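Local coordinates for putative membrane protein (Yersinia pestis CO92, PDB 5TF3) that is of unknown function, a putative membrane protein of the DUF1198 family whose ordered structure is mainly helical with no strands, at residues A54-F59 with A83-I88. Numbering follows the deposited sequence.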
ATOM      1  N   ALA A  54      -5.752   2.020   1.007  1.00 42.95           N
ATOM      2  CA  ALA A  54      -4.626   2.714   0.394  1.00 36.95           C
ATOM      3  C   ALA A  54      -3.331   2.452   1.149  1.00 34.51           C
ATOM      4  O   ALA A  54      -2.249   2.485   0.554  1.00 41.55           O
ATOM      5  CB  ALA A  54      -4.917   4.213   0.328  1.00 37.00           C
ATOM      6  N   ALA A  55      -3.418   2.183   2.452  1.00 36.07           N
ATOM      7  CA  ALA A  55      -2.222   1.848   3.217  1.00 33.82           C
ATOM      8  C   ALA A  55      -1.553   0.600   2.662  1.00 32.81           C
ATOM      9  O   ALA A  55      -0.324   0.508   2.628  1.00 32.37           O
ATOM     10  CB  ALA A  55      -2.569   1.652   4.689  1.00 34.46           C
ATOM     11  N   TYR A  56      -2.345  -0.359   2.187  1.00 32.52           N
ATOM     12  CA  TYR A  56      -1.750  -1.564   1.628  1.00 31.67           C
ATOM     13  C   TYR A  56      -1.078  -1.308   0.284  1.00 28.50           C
ATOM     14  O   TYR A  56      -0.136  -2.023  -0.071  1.00 31.24           O
ATOM     15  CB  TYR A  56      -2.815  -2.655   1.498  1.00 35.76           C
ATOM     16  CG  TYR A  56      -3.258  -3.195   2.834  1.00 33.37           C
ATOM     17  CD1 TYR A  56      -2.466  -4.090   3.545  1.00 35.23           C
ATOM     18  CD2 TYR A  56      -4.467  -2.808   3.390  1.00 35.12           C
ATOM     19  CE1 TYR A  56      -2.879  -4.594   4.776  1.00 35.48           C
ATOM     20  CE2 TYR A  56      -4.885  -3.302   4.608  1.00 40.12           C
ATOM     21  CZ  TYR A  56      -4.090  -4.193   5.297  1.00 40.15           C
ATOM     22  OH  TYR A  56      -4.522  -4.672   6.508  1.00 43.86           O
ATOM     23  N   LEU A  57      -1.551  -0.320  -0.489  1.00 30.13           N
ATOM     24  CA  LEU A  57      -0.857   0.031  -1.729  1.00 33.23           C
ATOM     25  C   LEU A  57       0.486   0.683  -1.436  1.00 34.07           C
ATOM     26  O   LEU A  57       1.468   0.445  -2.152  1.00 34.85           O
ATOM     27  CB  LEU A  57      -1.707   0.976  -2.588  1.00 33.26           C
ATOM     28  CG  LEU A  57      -2.827   0.358  -3.417  1.00 44.42           C
ATOM     29  CD1 LEU A  57      -3.520   1.453  -4.176  1.00 44.18           C
ATOM     30  CD2 LEU A  57      -2.279  -0.678  -4.365  1.00 39.56           C
ATOM     31  N   VAL A  58       0.527   1.551  -0.421  1.00 31.47           N
ATOM     32  CA  VAL A  58       1.791   2.115   0.055  1.00 29.76           C
ATOM     33  C   VAL A  58       2.766   0.999   0.420  1.00 27.47           C
ATOM     34  O   VAL A  58       3.932   1.001   0.001  1.00 24.02           O
ATOM     35  CB  VAL A  58       1.525   3.052   1.249  1.00 27.58           C
ATOM     36  CG1 VAL A  58       2.829   3.556   1.857  1.00 27.40           C
ATOM     37  CG2 VAL A  58       0.664   4.238   0.796  1.00 28.09           C
ATOM     38  N   PHE A  59       2.302   0.022   1.198  1.00 27.62           N
ATOM     39  CA  PHE A  59       3.144  -1.117   1.560  1.00 24.43           C
ATOM     40  C   PHE A  59       3.661  -1.845   0.319  1.00 26.97           C
ATOM     41  O   PHE A  59       4.865  -2.074   0.178  1.00 28.40           O
ATOM     42  CB  PHE A  59       2.343  -2.070   2.459  1.00 26.38           C
ATOM     43  CG  PHE A  59       3.045  -3.364   2.775  1.00 28.43           C
ATOM     44  CD1 PHE A  59       2.900  -4.476   1.947  1.00 30.36           C
ATOM     45  CD2 PHE A  59       3.823  -3.482   3.920  1.00 28.75           C
ATOM     46  CE1 PHE A  59       3.549  -5.667   2.229  1.00 30.25           C
ATOM     47  CE2 PHE A  59       4.466  -4.672   4.225  1.00 26.12           C
ATOM     48  CZ  PHE A  59       4.330  -5.776   3.370  1.00 27.40           C
ATOM     49  N   ALA A  83       0.000   1.575  12.914  1.00 32.69           N
ATOM     50  CA  ALA A  83      -1.235   2.254  12.541  1.00 31.22           C
ATOM     51  C   ALA A  83      -2.483   1.438  12.851  1.00 38.58           C
ATOM     52  O   ALA A  83      -3.571   1.811  12.392  1.00 43.56           O
ATOM     53  CB  ALA A  83      -1.233   2.583  11.043  1.00 27.76           C
ATOM     54  N   GLN A  84      -2.347   0.315  13.567  1.00 39.63           N
ATOM     55  CA  GLN A  84      -3.479  -0.550  13.913  1.00 46.90           C
ATOM     56  C   GLN A  84      -4.136  -1.122  12.668  1.00 46.14           C
ATOM     57  O   GLN A  84      -5.355  -1.299  12.619  1.00 50.39           O
ATOM     58  CB  GLN A  84      -4.522   0.186  14.758  1.00 52.20           C
ATOM     59  CG  GLN A  84      -3.935   1.006  15.883  1.00 59.12           C
ATOM     60  CD  GLN A  84      -3.319   0.141  16.953  1.00 67.37           C
ATOM     61  OE1 GLN A  84      -4.025  -0.508  17.729  1.00 76.92           O
ATOM     62  NE2 GLN A  84      -1.993   0.115  16.997  1.00 64.67           N
ATOM     63  N   ILE A  85      -3.331  -1.374  11.645  1.00 44.46           N
ATOM     64  CA  ILE A  85      -3.777  -1.990  10.403  1.00 46.66           C
ATOM     65  C   ILE A  85      -3.234  -3.412  10.372  1.00 44.69           C
ATOM     66  O   ILE A  85      -2.049  -3.631  10.654  1.00 41.94           O
ATOM     67  CB  ILE A  85      -3.295  -1.178   9.189  1.00 45.38           C
ATOM     68  CG1 ILE A  85      -4.011   0.171   9.156  1.00 51.49           C
ATOM     69  CG2 ILE A  85      -3.546  -1.929   7.900  1.00 43.13           C
ATOM     70  CD1 ILE A  85      -3.491   1.062   8.105  1.00 50.06           C
ATOM     71  N   SER A  86      -4.090  -4.372  10.046  1.00 46.12           N
ATOM     72  CA  SER A  86      -3.656  -5.765  10.016  1.00 44.77           C
ATOM     73  C   SER A  86      -2.464  -5.919   9.075  1.00 40.21           C
ATOM     74  O   SER A  86      -2.511  -5.428   7.940  1.00 42.09           O
ATOM     75  CB  SER A  86      -4.783  -6.688   9.561  1.00 42.36           C
ATOM     76  OG  SER A  86      -4.265  -7.983   9.309  1.00 44.49           O
ATOM     77  N   PRO A  87      -1.385  -6.578   9.499  1.00 35.26           N
ATOM     78  CA  PRO A  87      -0.267  -6.826   8.585  1.00 34.92           C
ATOM     79  C   PRO A  87      -0.534  -7.952   7.596  1.00 38.04           C
ATOM     80  O   PRO A  87       0.339  -8.257   6.777  1.00 40.23           O
ATOM     81  CB  PRO A  87       0.876  -7.199   9.545  1.00 31.28           C
ATOM     82  CG  PRO A  87       0.173  -7.864  10.686  1.00 32.49           C
ATOM     83  CD  PRO A  87      -1.172  -7.192  10.822  1.00 36.46           C
ATOM     84  N   ILE A  88      -1.704  -8.590   7.642  1.00 37.63           N
ATOM     85  CA  ILE A  88      -2.007  -9.643   6.681  1.00 41.26           C
ATOM     86  C   ILE A  88      -2.291  -9.012   5.326  1.00 42.01           C
ATOM     87  O   ILE A  88      -3.090  -8.075   5.208  1.00 50.20           O
ATOM     88  CB  ILE A  88      -3.185 -10.499   7.165  1.00 44.88           C
ATOM     89  CG1 ILE A  88      -2.825 -11.234   8.455  1.00 46.52           C
ATOM     90  CG2 ILE A  88      -3.585 -11.511   6.095  1.00 48.34           C
ATOM     91  CD1 ILE A  88      -3.955 -12.086   8.981  1.00 50.32           C
TER
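Segment 54-59, on helix 48-65, and the loop segment 83-88, between helix 70-82 and helix 91-100, keep their backbones well apart: the closest CA pair, Ala-55 CA to Ile-85 CA, is separated by 8.3 Å, so helix side chains reach both side chains and backbone carbonyls of the loop. Tyr-56 crosses most of the gap. With CG beside the backbone N and anti to the carbonyl carbon (chi1 -70°), its ring extends to the loop, and OH donates to Ser-86 O at 2.6 Å. The acceptor lies at the ring edge near its plane, and the 131° C=O...donor angle, in the carbonyl plane, places the hydroxyl on a lone pair. Tyr-56 and Ile-85 meet tip to tip, Ile-85 CG2 lying 3.2 Å from Tyr-56 OH and 3.5 Å from Tyr-56 CZ, oblique to the ring. The other Ile-85 branch extends through CG1, and its CD1 packs 3.6 Å from Ala-55 CB. Two local motifs shape the loop: a Schellman motif ends helix 70-82, with Gln-84, at positive phi, as C-prime and Ile-85 N bonded back to Leu-80 O, and an ST turn follows, in which Ile-88 N donates to Ser-86 OG (3.1 Å, 161° at the hydrogen). The Tyr-56 ring also stacks with that of His-93, which probably helps to hold its orientation, while Leu-16 and Leu-80 touch Ile-85.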